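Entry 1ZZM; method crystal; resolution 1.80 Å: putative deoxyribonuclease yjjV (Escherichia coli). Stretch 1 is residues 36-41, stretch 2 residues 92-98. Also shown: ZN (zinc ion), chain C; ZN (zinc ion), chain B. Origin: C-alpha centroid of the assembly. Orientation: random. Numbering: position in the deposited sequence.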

ATOM      1  N   ILE A  36       6.104  -9.466  -1.567  1.00 12.84           N
ATOM      2  CA  ILE A  36       6.032  -8.018  -1.671  1.00 11.62           C
ATOM      3  C   ILE A  36       4.948  -7.664  -2.694  1.00 11.21           C
ATOM      4  O   ILE A  36       4.915  -8.254  -3.773  1.00 13.79           O
ATOM      5  CB  ILE A  36       7.392  -7.474  -2.172  1.00 11.52           C
ATOM      6  CG1 ILE A  36       8.481  -7.856  -1.163  1.00 14.23           C
ATOM      7  CG2 ILE A  36       7.312  -5.944  -2.383  1.00 12.71           C
ATOM      8  CD1 ILE A  36       9.894  -7.453  -1.577  1.00 19.49           C
ATOM      9  N   ILE A  37       4.065  -6.733  -2.350  1.00 11.09           N
ATOM     10  CA  ILE A  37       3.024  -6.293  -3.283  1.00 10.07           C
ATOM     11  C   ILE A  37       3.519  -4.982  -3.904  1.00  9.22           C
ATOM     12  O   ILE A  37       3.893  -4.039  -3.158  1.00 10.17           O
ATOM     13  CB  ILE A  37       1.693  -6.029  -2.553  1.00 13.95           C
ATOM     14  CG1 ILE A  37       1.148  -7.339  -1.960  1.00 15.43           C
ATOM     15  CG2 ILE A  37       0.666  -5.466  -3.512  1.00 13.54           C
ATOM     16  CD1 ILE A  37       2.012  -7.933  -0.894  1.00 26.78           C
ATOM     17  N   VAL A  38       3.525  -4.946  -5.237  1.00  9.55           N
ATOM     18  CA  VAL A  38       4.026  -3.816  -6.036  1.00  9.94           C
ATOM     19  C   VAL A  38       2.883  -3.063  -6.707  1.00  9.84           C
ATOM     20  O   VAL A  38       2.297  -3.540  -7.673  1.00 10.47           O
ATOM     21  CB  VAL A  38       4.978  -4.329  -7.168  1.00  9.56           C
ATOM     22  CG1 VAL A  38       5.605  -3.156  -7.912  1.00 10.03           C
ATOM     23  CG2 VAL A  38       6.052  -5.250  -6.576  1.00  8.61           C
ATOM     24  N   PRO A  39       2.530  -1.884  -6.181  1.00 12.58           N
ATOM     25  CA  PRO A  39       1.437  -1.128  -6.798  1.00 10.85           C
ATOM     26  C   PRO A  39       1.960  -0.218  -7.900  1.00 11.69           C
ATOM     27  O   PRO A  39       2.995   0.451  -7.723  1.00 12.06           O
ATOM     28  CB  PRO A  39       0.844  -0.364  -5.625  1.00 12.25           C
ATOM     29  CG  PRO A  39       1.999  -0.138  -4.711  1.00 12.31           C
ATOM     30  CD  PRO A  39       2.971  -1.274  -4.916  1.00 10.07           C
ATOM     31  N   ALA A  40       1.278  -0.180  -9.042  1.00 13.92           N
ATOM     32  CA  ALA A  40       1.769   0.682 -10.136  1.00 12.90           C
ATOM     33  C   ALA A  40       1.425   2.136  -9.850  1.00 14.00           C
ATOM     34  O   ALA A  40       0.622   2.425  -8.954  1.00 13.46           O
ATOM     35  CB  ALA A  40       1.170   0.268 -11.443  1.00 14.81           C
ATOM     36  N   THR A  41       2.029   3.044 -10.623  1.00 11.11           N
ATOM     37  CA  THR A  41       1.805   4.484 -10.479  1.00 10.75           C
ATOM     38  C   THR A  41       1.179   5.132 -11.700  1.00 10.42           C
ATOM     39  O   THR A  41       0.570   6.202 -11.608  1.00 11.73           O
ATOM     40  CB  THR A  41       3.131   5.211 -10.222  1.00 11.19           C
ATOM     41  OG1 THR A  41       4.056   4.888 -11.286  1.00 12.64           O
ATOM     42  CG2 THR A  41       3.730   4.775  -8.831  1.00 16.00           C
ATOM     43  N   VAL A  92      -2.208 -10.259  -9.922  1.00 16.04           N
ATOM     44  CA  VAL A  92      -2.629  -8.868  -9.737  1.00 15.25           C
ATOM     45  C   VAL A  92      -3.676  -9.023  -8.645  1.00 14.01           C
ATOM     46  O   VAL A  92      -4.686  -9.718  -8.828  1.00 13.65           O
ATOM     47  CB  VAL A  92      -3.265  -8.276 -11.007  1.00 18.07           C
ATOM     48  CG1 VAL A  92      -4.190  -7.132 -10.654  1.00 18.35           C
ATOM     49  CG2 VAL A  92      -2.171  -7.766 -11.923  1.00 19.29           C
ATOM     50  N   VAL A  93      -3.464  -8.373  -7.516  1.00 11.05           N
ATOM     51  CA  VAL A  93      -4.386  -8.574  -6.419  1.00 11.25           C
ATOM     52  C   VAL A  93      -5.209  -7.393  -5.991  1.00 13.12           C
ATOM     53  O   VAL A  93      -6.008  -7.524  -5.055  1.00 12.38           O
ATOM     54  CB  VAL A  93      -3.642  -9.072  -5.158  1.00 13.34           C
ATOM     55  CG1 VAL A  93      -2.962 -10.385  -5.462  1.00 10.65           C
ATOM     56  CG2 VAL A  93      -2.612  -8.036  -4.691  1.00 13.10           C
ATOM     57  N   ALA A  94      -5.026  -6.248  -6.648  1.00  9.80           N
ATOM     58  CA  ALA A  94      -5.752  -5.056  -6.245  1.00  9.09           C
ATOM     59  C   ALA A  94      -5.654  -4.007  -7.340  1.00 10.19           C
ATOM     60  O   ALA A  94      -4.791  -4.104  -8.216  1.00  9.97           O
ATOM     61  CB  ALA A  94      -5.123  -4.467  -4.946  1.00  7.29           C
ATOM     62  N   VAL A  95      -6.539  -3.021  -7.253  1.00 10.03           N
ATOM     63  CA  VAL A  95      -6.544  -1.877  -8.146  1.00 11.64           C
ATOM     64  C   VAL A  95      -5.738  -0.971  -7.258  1.00 12.29           C
ATOM     65  O   VAL A  95      -6.141  -0.519  -6.168  1.00 10.97           O
ATOM     66  CB  VAL A  95      -7.920  -1.323  -8.392  1.00 12.68           C
ATOM     67  CG1 VAL A  95      -7.827   0.046  -9.104  1.00 14.94           C
ATOM     68  CG2 VAL A  95      -8.687  -2.314  -9.250  1.00 13.80           C
ATOM     69  N   GLY A  96      -4.547  -0.732  -7.723  1.00 10.52           N
ATOM     70  CA  GLY A  96      -3.710   0.010  -6.881  1.00 13.53           C
ATOM     71  C   GLY A  96      -2.464   0.592  -7.420  1.00 16.23           C
ATOM     72  O   GLY A  96      -1.887   0.259  -8.466  1.00 13.79           O
ATOM     73  N   GLU A  97      -2.479   1.612  -6.583  1.00 21.22           N
ATOM     74  CA  GLU A  97      -2.011   2.828  -6.020  1.00 12.82           C
ATOM     75  C   GLU A  97      -2.826   3.902  -6.662  1.00 11.10           C
ATOM     76  O   GLU A  97      -2.510   4.427  -7.720  1.00  8.15           O
ATOM     77  CB  GLU A  97      -0.554   3.188  -5.848  1.00 10.92           C
ATOM     78  CG  GLU A  97      -0.708   4.144  -4.619  1.00 13.86           C
ATOM     79  CD  GLU A  97       0.536   4.500  -3.823  1.00  9.38           C
ATOM     80  OE1 GLU A  97       1.667   4.095  -4.162  1.00 13.57           O
ATOM     81  OE2 GLU A  97       0.351   5.213  -2.816  1.00 10.52           O
ATOM     82  N   ILE A  98      -3.959   4.136  -6.012  1.00 10.15           N
ATOM     83  CA  ILE A  98      -4.896   5.183  -6.425  1.00  8.65           C
ATOM     84  C   ILE A  98      -5.137   5.959  -5.134  1.00 12.05           C
ATOM     85  O   ILE A  98      -4.744   5.497  -4.062  1.00  8.48           O
ATOM     86  CB  ILE A  98      -6.225   4.622  -6.925  1.00 11.12           C
ATOM     87  CG1 ILE A  98      -6.973   3.936  -5.776  1.00 10.97           C
ATOM     88  CG2 ILE A  98      -5.964   3.649  -8.058  1.00 10.25           C
ATOM     89  CD1 ILE A  98      -8.228   3.208  -6.239  1.00 12.07           C
TER
HETATM   90 ZN    ZN C 402       1.459   6.396  -1.445  1.00 12.72          ZN
HETATM   91 ZN    ZN B 401       3.189   4.043  -2.860  1.00 12.45          ZN
HETATM   92  O   HOH W   1       3.095   6.050  -2.611  1.00 10.79           O
HETATM   93  O   HOH W   2       3.062   7.588  -0.069  1.00 13.41           O

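How do the two backbones meet? They converge rather than run side by side: the end-to-end directions of the touching parts differ by 50°, and the CA atoms of Ile37 and Val93 lie 8.4 Å apart, whereas those of Pro39 and Gly96 close to 5.3 Å. Stretch 1 is a strand through Pro39, while stretch 2 turns corners at Ala94 and Glu97. Near the close end, Ala40 N lies 3.2 Å from Gly96 O, although the geometry leaves open whether they are hydrogen-bonded.

What fills the wider end? Ile37 and Val93 both direct their CA-to-CB bonds toward the other stretch, and Ile37 CG2 meets Val93 CG2 at 4.3 Å, a loose apolar contact between methyl groups. With chi1 in the m well, Ile37 turns CG2 toward Val93, and its CD1 stays 6.0 Å from Val93 CG2; the m chi1 of Val93 likewise presents CG2, leaving Val93 CG1 6.4 Å from Ile37 CG2. Ile36 and Val38, neighbours of Ile37 along the strand, are out of reach, as expected from the alternation of side chains in an extended chain.

What does the Pro39 ring pack on? The ring, puckered C-gamma endo, rests on main chain, with Pro39 CB 3.9 Å from Gly96 C. The same Pro39 CB lies 3.8 Å from Glu97 CB, giving the ring a second carbon to pack on.

What holds the side chain of Glu97 in its pose? Its base packs against stretch 1, with Glu97 CB 3.4 Å from Ala40 O, and its tip is anchored by metal. The t settings of chi1 and chi2 extend the chain, carrying the carboxylate to two zinc ions. Glu97 OE1 binds the chain B ZN at 2.0 Å and Glu97 OE2 the chain C ZN at 2.1 Å, so the carboxylate bridges the pair; the O atom of water 1, 2.0 Å from each ZN, forms a second bridge.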